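PDB 6BLD: cytochrome P450 268A2 Cyp268A2 from Mycobacterium marinum, which belongs to the cytochrome P450 superfamily of haem-thiolate proteins and holds its haem within a mostly helical fold. Local coordinates for residues D12-S17 and E30-E35; S34-E39 and A63-A68; D168-P173 and D230-L235; H213-S218 and A252-L257. All coordinates share one frame; numbering follows the deposited sequence.

Interaction 1 (D12-S17 and E30-E35)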
loop_
_atom_site.group_PDB
_atom_site.type_symbol
_atom_site.label_atom_id
_atom_site.label_comp_id
_atom_site.label_asym_id
_atom_site.label_seq_id
_atom_site.Cartn_x
_atom_site.Cartn_y
_atom_site.Cartn_z
ATOM N N ASP A 12 -17.578 -5.948 -20.014
ATOM C CA ASP A 12 -18.253 -4.705 -19.681
ATOM C C ASP A 12 -17.828 -3.592 -20.635
ATOM O O ASP A 12 -16.748 -3.621 -21.232
ATOM C CB ASP A 12 -17.958 -4.301 -18.236
ATOM C CG ASP A 12 -18.957 -3.297 -17.697
ATOM O OD1 ASP A 12 -20.008 -3.724 -17.175
ATOM O OD2 ASP A 12 -18.693 -2.081 -17.795
ATOM N N THR A 13 -18.707 -2.599 -20.774
ATOM C CA THR A 13 -18.407 -1.453 -21.625
ATOM C C THR A 13 -17.308 -0.587 -21.019
ATOM O O THR A 13 -16.442 -0.075 -21.740
ATOM C CB THR A 13 -19.682 -0.636 -21.856
ATOM O OG1 THR A 13 -20.499 -1.291 -22.833
ATOM C CG2 THR A 13 -19.357 0.771 -22.335
ATOM N N ILE A 14 -17.311 -0.432 -19.694
ATOM C CA ILE A 14 -16.368 0.460 -19.031
ATOM C C ILE A 14 -14.966 -0.130 -19.099
ATOM O O ILE A 14 -14.756 -1.317 -18.816
ATOM C CB ILE A 14 -16.798 0.710 -17.577
ATOM C CG1 ILE A 14 -18.193 1.341 -17.531
ATOM C CG2 ILE A 14 -15.786 1.592 -16.862
ATOM C CD1 ILE A 14 -18.365 2.523 -18.458
ATOM N N ASP A 15 -13.997 0.701 -19.471
ATOM C CA ASP A 15 -12.608 0.280 -19.589
ATOM C C ASP A 15 -11.911 0.424 -18.241
ATOM O O ASP A 15 -11.789 1.536 -17.714
ATOM C CB ASP A 15 -11.892 1.101 -20.661
ATOM C CG ASP A 15 -10.391 0.891 -20.658
ATOM O OD1 ASP A 15 -9.935 -0.220 -20.307
ATOM O OD2 ASP A 15 -9.662 1.841 -21.011
ATOM N N LEU A 16 -11.454 -0.700 -17.689
ATOM C CA LEU A 16 -10.655 -0.714 -16.469
ATOM C C LEU A 16 -9.315 -1.414 -16.661
ATOM O O LEU A 16 -8.641 -1.718 -15.668
ATOM C CB LEU A 16 -11.420 -1.391 -15.326
ATOM C CG LEU A 16 -12.795 -0.854 -14.937
ATOM C CD1 LEU A 16 -13.344 -1.653 -13.768
ATOM C CD2 LEU A 16 -12.725 0.623 -14.591
ATOM N N SER A 17 -8.909 -1.678 -17.904
ATOM C CA SER A 17 -7.748 -2.513 -18.174
ATOM C C SER A 17 -6.653 -1.837 -18.985
ATOM O O SER A 17 -5.514 -2.315 -18.956
ATOM C CB SER A 17 -8.173 -3.793 -18.913
ATOM O OG SER A 17 -9.401 -4.289 -18.411
ATOM N N GLU A 30 -12.669 7.872 -11.391
ATOM C CA GLU A 30 -13.831 7.838 -10.509
ATOM C C GLU A 30 -15.133 7.916 -11.299
ATOM O O GLU A 30 -16.133 7.298 -10.916
ATOM C CB GLU A 30 -13.744 8.970 -9.482
ATOM C CG GLU A 30 -15.067 9.354 -8.824
ATOM C CD GLU A 30 -15.665 8.238 -7.980
ATOM O OE1 GLU A 30 -14.947 7.270 -7.655
ATOM O OE2 GLU A 30 -16.863 8.333 -7.638
ATOM N N SER A 31 -15.138 8.661 -12.408
ATOM C CA SER A 31 -16.329 8.706 -13.252
ATOM C C SER A 31 -16.650 7.334 -13.829
ATOM O O SER A 31 -17.823 7.013 -14.054
ATOM C CB SER A 31 -16.143 9.730 -14.372
ATOM O OG SER A 31 -14.853 9.629 -14.947
ATOM N N SER A 32 -15.627 6.511 -14.073
ATOM C CA SER A 32 -15.861 5.127 -14.467
ATOM C C SER A 32 -16.298 4.282 -13.277
ATOM O O SER A 32 -17.219 3.465 -13.396
ATOM C CB SER A 32 -14.600 4.541 -15.103
ATOM O OG SER A 32 -14.370 5.095 -16.387
ATOM N N PHE A 33 -15.649 4.467 -12.123
ATOM C CA PHE A 33 -16.051 3.748 -10.919
ATOM C C PHE A 33 -17.453 4.143 -10.471
ATOM O O PHE A 33 -18.182 3.316 -9.910
ATOM C CB PHE A 33 -15.049 4.008 -9.793
ATOM C CG PHE A 33 -13.700 3.388 -10.022
ATOM C CD1 PHE A 33 -13.590 2.084 -10.477
ATOM C CD2 PHE A 33 -12.542 4.107 -9.776
ATOM C CE1 PHE A 33 -12.350 1.510 -10.686
ATOM C CE2 PHE A 33 -11.298 3.538 -9.983
ATOM C CZ PHE A 33 -11.203 2.238 -10.439
ATOM N N SER A 34 -17.848 5.396 -10.709
ATOM C CA SER A 34 -19.160 5.860 -10.265
ATOM C C SER A 34 -20.280 5.163 -11.029
ATOM O O SER A 34 -21.259 4.703 -10.428
ATOM C CB SER A 34 -19.261 7.376 -10.426
ATOM O OG SER A 34 -20.515 7.852 -9.967
ATOM N N GLU A 35 -20.155 5.077 -12.357
ATOM C CA GLU A 35 -21.194 4.431 -13.154
ATOM C C GLU A 35 -21.297 2.949 -12.823
ATOM O O GLU A 35 -22.401 2.396 -12.751
ATOM C CB GLU A 35 -20.924 4.625 -14.646
ATOM C CG GLU A 35 -21.847 3.799 -15.538
ATOM C CD GLU A 35 -21.670 4.098 -17.014
ATOM O OE1 GLU A 35 -22.064 3.249 -17.845
ATOM O OE2 GLU A 35 -21.142 5.178 -17.346
HETATM O O HOH W 1 -13.119 3.893 -18.383
#
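Ile14 and Ser32 bring the two backbones nearest, CA to CA 6.5 Å, where the irregular chain of 12-17 passes helix 30-35 with no direct hydrogen bond between them. Ile14 aims its CB at the helix and its two branches share the contact. CG2, anti to the backbone N, rests on Ser32 CB at 3.6 Å; a side chain as short as serine's lets the branched isoleucine come this near. The longer branch carries CD1 to the carboxylate of exposed Glu35, with OE1 3.8 Å from Ile14 CD1, a methyl meeting a charged end whose chain is extended beyond CG.

This is the N-terminal lead-in of the P450 fold lying on its helix 26-39, with strand 42-45 alongside. Deeper in, Leu16 CD2 reaches Phe33 CE1 at 4.0 Å; the Phe33 ring swings back towards the loop although its CB points away, and it also meets Phe335.

A polar bridge accompanies the apolar contacts. One water donates to Asp15 O at 2.8 Å and lies 2.6 Å from Ser32 OG; serine offers this polar atom right next to the CB that takes the isoleucine methyl. Two Asx turns shape the loop: Asp12 OD2 accepts from Ile14 N at 2.9 Å, met on its anti side, and Asp15 OD1 accepts from Ser17 N at 3.0 Å, met from above the carboxylate plane. Asp12 OD1 forms a salt bridge with Arg40 NE.

Interaction 2 (S34-E39 and A63-A68)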
loop_
_atom_site.group_PDB
_atom_site.type_symbol
_atom_site.label_atom_id
_atom_site.label_comp_id
_atom_site.label_asym_id
_atom_site.label_seq_id
_atom_site.Cartn_x
_atom_site.Cartn_y
_atom_site.Cartn_z
ATOM N N SER A 34 -17.848 5.396 -10.709
ATOM C CA SER A 34 -19.160 5.860 -10.265
ATOM C C SER A 34 -20.280 5.163 -11.029
ATOM O O SER A 34 -21.259 4.703 -10.428
ATOM C CB SER A 34 -19.261 7.376 -10.426
ATOM O OG SER A 34 -20.515 7.852 -9.967
ATOM N N GLU A 35 -20.155 5.077 -12.357
ATOM C CA GLU A 35 -21.194 4.431 -13.154
ATOM C C GLU A 35 -21.297 2.949 -12.823
ATOM O O GLU A 35 -22.401 2.396 -12.751
ATOM C CB GLU A 35 -20.924 4.625 -14.646
ATOM C CG GLU A 35 -21.847 3.799 -15.538
ATOM C CD GLU A 35 -21.670 4.098 -17.014
ATOM O OE1 GLU A 35 -22.064 3.249 -17.845
ATOM O OE2 GLU A 35 -21.142 5.178 -17.346
ATOM N N LEU A 36 -20.157 2.286 -12.624
ATOM C CA LEU A 36 -20.177 0.879 -12.239
ATOM C C LEU A 36 -20.840 0.696 -10.880
ATOM O O LEU A 36 -21.739 -0.136 -10.726
ATOM C CB LEU A 36 -18.756 0.318 -12.232
ATOM C CG LEU A 36 -18.090 0.179 -13.602
ATOM C CD1 LEU A 36 -16.662 -0.313 -13.451
ATOM C CD2 LEU A 36 -18.891 -0.753 -14.497
ATOM N N ARG A 37 -20.416 1.480 -9.882
ATOM C CA ARG A 37 -21.030 1.397 -8.562
ATOM C C ARG A 37 -22.541 1.571 -8.631
ATOM O O ARG A 37 -23.274 0.956 -7.850
ATOM C CB ARG A 37 -20.432 2.453 -7.628
ATOM C CG ARG A 37 -19.087 2.078 -7.024
ATOM C CD ARG A 37 -18.732 2.972 -5.841
ATOM N NE ARG A 37 -19.050 4.374 -6.096
ATOM C CZ ARG A 37 -18.195 5.259 -6.600
ATOM N NH1 ARG A 37 -16.957 4.893 -6.906
ATOM N NH2 ARG A 37 -18.577 6.513 -6.801
ATOM N N ALA A 38 -23.026 2.388 -9.564
ATOM C CA ALA A 38 -24.454 2.669 -9.629
ATOM C C ALA A 38 -25.204 1.605 -10.425
ATOM O O ALA A 38 -26.261 1.130 -9.995
ATOM C CB ALA A 38 -24.690 4.057 -10.227
ATOM N N GLU A 39 -24.674 1.214 -11.584
ATOM C CA GLU A 39 -25.400 0.344 -12.504
ATOM C C GLU A 39 -24.964 -1.116 -12.434
ATOM O O GLU A 39 -25.812 -2.009 -12.334
ATOM C CB GLU A 39 -25.250 0.859 -13.943
ATOM C CG GLU A 39 -25.406 2.372 -14.106
ATOM C CD GLU A 39 -26.796 2.885 -13.762
ATOM O OE1 GLU A 39 -27.721 2.066 -13.569
ATOM O OE2 GLU A 39 -26.963 4.121 -13.688
ATOM N N ALA A 63 -14.805 -6.976 -11.524
ATOM C CA ALA A 63 -14.527 -5.683 -10.913
ATOM C C ALA A 63 -15.479 -5.461 -9.744
ATOM O O ALA A 63 -16.701 -5.464 -9.924
ATOM C CB ALA A 63 -14.659 -4.559 -11.940
ATOM N N VAL A 64 -14.919 -5.270 -8.552
ATOM C CA VAL A 64 -15.686 -5.039 -7.332
ATOM C C VAL A 64 -15.470 -3.588 -6.926
ATOM O O VAL A 64 -14.374 -3.211 -6.493
ATOM C CB VAL A 64 -15.274 -5.997 -6.208
ATOM C CG1 VAL A 64 -16.068 -5.702 -4.949
ATOM C CG2 VAL A 64 -15.470 -7.436 -6.642
ATOM N N THR A 65 -16.524 -2.776 -7.045
ATOM C CA THR A 65 -16.410 -1.333 -6.895
ATOM C C THR A 65 -17.067 -0.774 -5.640
ATOM O O THR A 65 -16.678 0.308 -5.193
ATOM C CB THR A 65 -17.015 -0.628 -8.118
ATOM O OG1 THR A 65 -18.366 -1.066 -8.298
ATOM C CG2 THR A 65 -16.211 -0.947 -9.373
ATOM N N ARG A 66 -18.047 -1.467 -5.068
ATOM C CA ARG A 66 -18.743 -0.977 -3.887
ATOM C C ARG A 66 -18.006 -1.385 -2.618
ATOM O O ARG A 66 -17.402 -2.459 -2.545
ATOM C CB ARG A 66 -20.181 -1.500 -3.850
ATOM C CG ARG A 66 -21.120 -0.771 -4.799
ATOM C CD ARG A 66 -22.554 -1.247 -4.640
ATOM N NE ARG A 66 -23.454 -0.576 -5.573
ATOM C CZ ARG A 66 -24.713 -0.943 -5.793
ATOM N NH1 ARG A 66 -25.227 -1.978 -5.144
ATOM N NH2 ARG A 66 -25.459 -0.272 -6.661
ATOM N N ARG A 67 -18.064 -0.508 -1.612
ATOM C CA ARG A 67 -17.333 -0.757 -0.372
ATOM C C ARG A 67 -17.833 -2.013 0.330
ATOM O O ARG A 67 -17.032 -2.829 0.799
ATOM C CB ARG A 67 -17.442 0.454 0.555
ATOM C CG ARG A 67 -16.659 0.308 1.848
ATOM C CD ARG A 67 -17.496 0.695 3.055
ATOM N NE ARG A 67 -16.963 0.126 4.289
ATOM C CZ ARG A 67 -17.564 -0.826 4.994
ATOM N NH1 ARG A 67 -18.727 -1.320 4.592
ATOM N NH2 ARG A 67 -17.000 -1.284 6.104
ATOM N N ALA A 68 -19.155 -2.188 0.411
ATOM C CA ALA A 68 -19.707 -3.360 1.085
ATOM C C ALA A 68 -19.264 -4.651 0.408
ATOM O O ALA A 68 -18.954 -5.640 1.083
ATOM C CB ALA A 68 -21.232 -3.273 1.133
#
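Arg66 grips the backbone of Arg37 side-on, giving two hydrogen bonds to one oxygen: Arg66 NE and NH2 each lie 2.8 Å from Arg37 O. The contact joins the last part of helix 26-39 to the turn that leads into helix 67-75, just after strand 61-64 of the mixed sheet of the P450 fold, and Arg66 occupies the N-cap position of the second helix. Because one acceptor serves both donors, each bond is bent, with N-H...O angles of 137° and 134°. Arg37 O is a natural target, since the residue four places on is Pro41, which has no N-H to offer it. Arginine suits the position: its chain, extended from CG to NE, spans the gap and ends in paired donors.

Beside this grip, the aliphatic part of Arg37 lies against Thr65, with Arg37 CD 3.4 Å from Thr65 O and Arg37 CG 3.5 Å from Thr65 OG1. Threonine fits here by having two unlike branches. Its methyl CG2 packs on Leu36 CB at 4.0 Å, the two side chains crossing at about a right angle, while OG1 bonds to Pro41 O.

Further out, the charged end of Arg37 is fixed by a salt bridge from NH2 to Glu30 OE2 and by a bond from NH1 to Ser338 OG, the same hydroxyl that binds Thr65 O. A bend at chi3 (-42°) sets the course of NE, and one face of the guanidinium is covered near its rim by Ser34 CA, 3.5 Å above the plane.

Interaction 3 (D168-P173 and D230-L235); sequences DMVGIP and DLFSAL
Leu231 N gives Met169 O the one hydrogen bond between the segments, straight at 173° but long at 3.5 Å, and therefore weak. The same carbonyl oxygen is close to Asp230 as well, with Asp230 CB 3.1 Å from Met169 O. Not every polar approach here is attractive: Val170 O and Asp230 OD1 stand 3.3 Å apart, and both are acceptors.

The carboxylate is engaged by its own helix and by an arginine. Asp230 is the N-cap of helix 231-237, and its OD1 takes a capping bond from Ser233 N at 2.8 Å, the N-H arriving from above the carboxylate plane. Aspartate suits the place because its chain is short and CG, set between the backbone N and the carbonyl carbon (chi1 69°), brings the carboxylate within bonding distance of Ser233 N. Its OD2 forms a salt bridge with Arg223 NE of helix 201-225, so the charge has a second partner.

In the P450 fold this is where the end of helix 160-170 meets the start of helix 231-237, both resting on the long helix 247-278. Gly171 is the first residue to leave helical angles, with phi of +92°, at which a beta carbon would press on the carbonyl oxygen of Val170.

Methyl groups of Met169 and Val170 make the apolar contacts. Met169, its chain bent at chi3, lays CE against Leu231 CD1 at 3.8 Å, and its side chain comes within about 6 Å of the haem. Val170 CG1 packs on Phe232 CB at 3.7 Å and reaches obliquely towards its ring; the Phe232 side chain also touches Leu219 and Val250.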
loop_
_atom_site.group_PDB
_atom_site.type_symbol
_atom_site.label_atom_id
_atom_site.label_comp_id
_atom_site.label_asym_id
_atom_site.label_seq_id
_atom_site.Cartn_x
_atom_site.Cartn_y
_atom_site.Cartn_z
ATOM N N ASP A 168 14.652 0.843 11.514
ATOM C CA ASP A 168 14.871 0.750 12.953
ATOM C C ASP A 168 14.278 -0.535 13.517
ATOM O O ASP A 168 14.839 -1.132 14.443
ATOM C CB ASP A 168 14.276 1.969 13.658
ATOM C CG ASP A 168 15.196 3.172 13.621
ATOM O OD1 ASP A 168 16.406 2.991 13.374
ATOM O OD2 ASP A 168 14.707 4.301 13.839
ATOM N N MET A 169 13.146 -0.978 12.968
ATOM C CA MET A 169 12.513 -2.201 13.450
ATOM C C MET A 169 13.254 -3.440 12.965
ATOM O O MET A 169 13.550 -4.343 13.753
ATOM C CB MET A 169 11.053 -2.246 13.000
ATOM C CG MET A 169 10.198 -1.129 13.560
ATOM S SD MET A 169 8.522 -1.169 12.903
ATOM C CE MET A 169 8.110 -2.899 13.127
ATOM N N VAL A 170 13.554 -3.501 11.668
ATOM C CA VAL A 170 14.193 -4.691 11.116
ATOM C C VAL A 170 15.686 -4.717 11.423
ATOM O O VAL A 170 16.278 -5.798 11.532
ATOM C CB VAL A 170 13.929 -4.769 9.603
ATOM C CG1 VAL A 170 14.397 -6.099 9.035
ATOM C CG2 VAL A 170 12.457 -4.553 9.314
ATOM N N GLY A 171 16.315 -3.553 11.571
ATOM C CA GLY A 171 17.745 -3.488 11.786
ATOM C C GLY A 171 18.569 -3.340 10.528
ATOM O O GLY A 171 19.691 -3.856 10.472
ATOM N N ILE A 172 18.048 -2.657 9.516
ATOM C CA ILE A 172 18.787 -2.480 8.261
ATOM C C ILE A 172 20.008 -1.602 8.515
ATOM O O ILE A 172 19.883 -0.544 9.158
ATOM C CB ILE A 172 17.879 -1.864 7.192
ATOM C CG1 ILE A 172 16.594 -2.687 7.047
ATOM C CG2 ILE A 172 18.610 -1.761 5.849
ATOM C CD1 ILE A 172 15.692 -2.224 5.927
ATOM N N PRO A 173 21.195 -1.984 8.037
ATOM C CA PRO A 173 22.366 -1.113 8.195
ATOM C C PRO A 173 22.147 0.229 7.512
ATOM O O PRO A 173 21.446 0.331 6.503
ATOM C CB PRO A 173 23.495 -1.906 7.524
ATOM C CG PRO A 173 23.036 -3.328 7.560
ATOM C CD PRO A 173 21.542 -3.272 7.412
ATOM N N ASP A 230 14.585 -7.812 17.561
ATOM C CA ASP A 230 13.918 -7.128 16.468
ATOM C C ASP A 230 12.990 -8.068 15.705
ATOM O O ASP A 230 12.805 -9.238 16.052
ATOM C CB ASP A 230 14.951 -6.513 15.528
ATOM C CG ASP A 230 15.734 -7.560 14.766
ATOM O OD1 ASP A 230 15.222 -8.061 13.743
ATOM O OD2 ASP A 230 16.850 -7.898 15.211
ATOM N N LEU A 231 12.417 -7.537 14.625
ATOM C CA LEU A 231 11.452 -8.286 13.829
ATOM C C LEU A 231 12.130 -9.376 13.011
ATOM O O LEU A 231 11.638 -10.509 12.946
ATOM C CB LEU A 231 10.696 -7.322 12.920
ATOM C CG LEU A 231 9.356 -7.751 12.338
ATOM C CD1 LEU A 231 8.474 -6.535 12.244
ATOM C CD2 LEU A 231 9.557 -8.370 10.973
ATOM N N PHE A 232 13.256 -9.051 12.374
ATOM C CA PHE A 232 13.948 -10.021 11.532
ATOM C C PHE A 232 14.588 -11.131 12.353
ATOM O O PHE A 232 14.655 -12.277 11.895
ATOM C CB PHE A 232 15.007 -9.310 10.690
ATOM C CG PHE A 232 15.169 -9.874 9.310
ATOM C CD1 PHE A 232 14.065 -10.091 8.501
ATOM C CD2 PHE A 232 16.425 -10.191 8.820
ATOM C CE1 PHE A 232 14.212 -10.609 7.231
ATOM C CE2 PHE A 232 16.578 -10.708 7.552
ATOM C CZ PHE A 232 15.470 -10.915 6.755
ATOM N N SER A 233 15.074 -10.809 13.554
ATOM C CA SER A 233 15.693 -11.819 14.406
ATOM C C SER A 233 14.727 -12.957 14.699
ATOM O O SER A 233 15.079 -14.135 14.580
ATOM C CB SER A 233 16.164 -11.186 15.713
ATOM O OG SER A 233 17.239 -10.291 15.504
ATOM N N ALA A 234 13.500 -12.617 15.098
ATOM C CA ALA A 234 12.516 -13.644 15.410
ATOM C C ALA A 234 12.144 -14.456 14.178
ATOM O O ALA A 234 11.860 -15.653 14.291
ATOM C CB ALA A 234 11.270 -13.007 16.025
ATOM N N LEU A 235 12.153 -13.835 12.998
ATOM C CA LEU A 235 11.774 -14.549 11.784
ATOM C C LEU A 235 12.840 -15.563 11.382
ATOM O O LEU A 235 12.529 -16.728 11.109
ATOM C CB LEU A 235 11.520 -13.556 10.651
ATOM C CG LEU A 235 11.259 -14.180 9.279
ATOM C CD1 LEU A 235 9.803 -14.599 9.150
ATOM C CD2 LEU A 235 11.647 -13.221 8.170
#

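Interaction 4 (H213-S218 and A252-L257)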
loop_
_atom_site.group_PDB
_atom_site.type_symbol
_atom_site.label_atom_id
_atom_site.label_comp_id
_atom_site.label_asym_id
_atom_site.label_seq_id
_atom_site.Cartn_x
_atom_site.Cartn_y
_atom_site.Cartn_z
ATOM N N HIS A 213 17.061 -8.874 -1.847
ATOM C CA HIS A 213 17.422 -10.218 -1.410
ATOM C C HIS A 213 18.865 -10.283 -0.926
ATOM O O HIS A 213 19.198 -11.123 -0.083
ATOM C CB HIS A 213 17.188 -11.223 -2.539
ATOM C CG HIS A 213 15.752 -11.608 -2.712
ATOM N ND1 HIS A 213 15.337 -12.919 -2.799
ATOM C CD2 HIS A 213 14.632 -10.852 -2.808
ATOM C CE1 HIS A 213 14.023 -12.954 -2.942
ATOM N NE2 HIS A 213 13.571 -11.713 -2.952
ATOM N N GLN A 214 19.732 -9.411 -1.447
ATOM C CA GLN A 214 21.102 -9.343 -0.946
ATOM C C GLN A 214 21.136 -8.815 0.482
ATOM O O GLN A 214 21.840 -9.364 1.338
ATOM C CB GLN A 214 21.953 -8.461 -1.860
ATOM C CG GLN A 214 22.450 -9.160 -3.108
ATOM C CD GLN A 214 23.226 -10.422 -2.793
ATOM O OE1 GLN A 214 24.203 -10.396 -2.047
ATOM N NE2 GLN A 214 22.789 -11.535 -3.360
ATOM N N VAL A 215 20.382 -7.748 0.754
ATOM C CA VAL A 215 20.304 -7.211 2.108
ATOM C C VAL A 215 19.652 -8.222 3.041
ATOM O O VAL A 215 20.043 -8.353 4.207
ATOM C CB VAL A 215 19.543 -5.871 2.105
ATOM C CG1 VAL A 215 19.493 -5.280 3.508
ATOM C CG2 VAL A 215 20.187 -4.893 1.130
ATOM N N ALA A 216 18.653 -8.956 2.544
ATOM C CA ALA A 216 17.982 -9.953 3.370
ATOM C C ALA A 216 18.924 -11.095 3.736
ATOM O O ALA A 216 18.934 -11.553 4.884
ATOM C CB ALA A 216 16.744 -10.486 2.650
ATOM N N ALA A 217 19.726 -11.566 2.777
ATOM C CA ALA A 217 20.664 -12.645 3.070
ATOM C C ALA A 217 21.733 -12.196 4.060
ATOM O O ALA A 217 22.133 -12.968 4.941
ATOM C CB ALA A 217 21.307 -13.151 1.780
ATOM N N SER A 218 22.204 -10.953 3.936
ATOM C CA SER A 218 23.220 -10.450 4.855
ATOM C C SER A 218 22.658 -10.265 6.259
ATOM O O SER A 218 23.323 -10.595 7.248
ATOM C CB SER A 218 23.798 -9.134 4.333
ATOM O OG SER A 218 24.617 -9.350 3.198
ATOM N N ALA A 252 11.701 -13.260 0.796
ATOM C CA ALA A 252 10.414 -12.839 0.252
ATOM C C ALA A 252 9.658 -11.960 1.241
ATOM O O ALA A 252 9.009 -10.985 0.846
ATOM C CB ALA A 252 9.579 -14.059 -0.134
ATOM N N PHE A 253 9.732 -12.284 2.535
ATOM C CA PHE A 253 9.064 -11.448 3.527
ATOM C C PHE A 253 9.765 -10.104 3.677
ATOM O O PHE A 253 9.112 -9.081 3.919
ATOM C CB PHE A 253 8.990 -12.159 4.876
ATOM C CG PHE A 253 8.576 -11.254 6.002
ATOM C CD1 PHE A 253 7.251 -10.885 6.157
ATOM C CD2 PHE A 253 9.515 -10.747 6.883
ATOM C CE1 PHE A 253 6.866 -10.043 7.181
ATOM C CE2 PHE A 253 9.137 -9.905 7.908
ATOM C CZ PHE A 253 7.811 -9.552 8.058
ATOM N N PHE A 254 11.095 -10.088 3.550
ATOM C CA PHE A 254 11.827 -8.827 3.612
ATOM C C PHE A 254 11.381 -7.884 2.502
ATOM O O PHE A 254 11.234 -6.677 2.724
ATOM C CB PHE A 254 13.331 -9.086 3.529
ATOM C CG PHE A 254 14.166 -7.844 3.664
ATOM C CD1 PHE A 254 14.432 -7.304 4.913
ATOM C CD2 PHE A 254 14.683 -7.215 2.544
ATOM C CE1 PHE A 254 15.199 -6.159 5.040
ATOM C CE2 PHE A 254 15.451 -6.069 2.665
ATOM C CZ PHE A 254 15.710 -5.542 3.915
ATOM N N VAL A 255 11.157 -8.420 1.300
ATOM C CA VAL A 255 10.635 -7.610 0.205
ATOM C C VAL A 255 9.223 -7.140 0.524
ATOM O O VAL A 255 8.899 -5.956 0.383
ATOM C CB VAL A 255 10.679 -8.397 -1.116
ATOM C CG1 VAL A 255 10.064 -7.573 -2.243
ATOM C CG2 VAL A 255 12.111 -8.791 -1.449
ATOM N N LEU A 256 8.361 -8.061 0.953
ATOM C CA LEU A 256 7.006 -7.683 1.342
ATOM C C LEU A 256 7.022 -6.589 2.403
ATOM O O LEU A 256 6.308 -5.584 2.284
ATOM C CB LEU A 256 6.258 -8.915 1.850
ATOM C CG LEU A 256 4.906 -8.677 2.525
ATOM C CD1 LEU A 256 3.941 -7.933 1.608
ATOM C CD2 LEU A 256 4.299 -9.978 3.037
ATOM N N LEU A 257 7.866 -6.751 3.429
ATOM C CA LEU A 257 7.930 -5.764 4.503
ATOM C C LEU A 257 8.490 -4.437 4.005
ATOM O O LEU A 257 8.003 -3.370 4.394
ATOM C CB LEU A 257 8.770 -6.301 5.657
ATOM C CG LEU A 257 8.879 -5.475 6.941
ATOM C CD1 LEU A 257 7.497 -5.104 7.439
ATOM C CD2 LEU A 257 9.625 -6.293 7.976
#
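Ala252 and His213 make the first touch on the long helix 247-278 of the P450 fold, which helix 201-225 crosses here. The axes of the two short segments approach to 9.1 Å, with 119° between their N-to-C directions, and no hydrogen bond joins them. At Ala252 the contact is slight, His213 CE1 lying 4.4 Å from Ala252 N; the imidazole meets the backbone there, as the methyl of Ala252 points away.

Phe254 carries the largest share. Its CB meets Ala216 CB at 3.8 Å, and alanine's lack of bulk lets the helices come close and Ala216 CA lie over one face of the ring. CB points at the other helix and CG stands anti to the backbone N (chi1 -177°); at the far end of the ring CZ meets Val215 CG1 at 3.8 Å. The CE1 side of the ring touches Val170 of helix 160-170.

Val255 comes next, and its CG2 approaches the imidazole obliquely, 3.5 Å from His213 CD2. The histidine reaches it although its CB points away, and its NE2 is hydrogen-bonded to Ala98 O, which anchors the ring. The Val255 side chain lies about 4 Å from the bound (3E,5E)-6,10-dimethylundeca-3,5,9-trien-2-one.

Leu256 and Leu257 serve other neighbours: Leu256 lines the pocket of that ligand and Leu257 touches the haem. The helix keeps its regular bonding through this turn, with Leu257 N 2.7 Å from Phe253 O.

The four contacts form two pairs on opposite sides of the chain's centre. Interactions 1 and 2, 9 Å apart between centres, share Ser34 and Glu35 on helix 26-39; Leu16 of the first packs on Leu36 and Ala63 of the second, tying the N-terminal loop, the helix and strand 61-64 of the mixed sheet together. Interactions 3 and 4 come later in the chain. Their centres are 11 Å apart, and their segments alternate, so helices 160-170, 201-225, 231-237 and 247-278 interlock, with Phe253 against Leu231 and Leu235. About 37 to 42 Å separates centres of different pairs. Interaction 4 borders the bound ligand and, through Leu257, the haem; interaction 3 nears the haem through Met169.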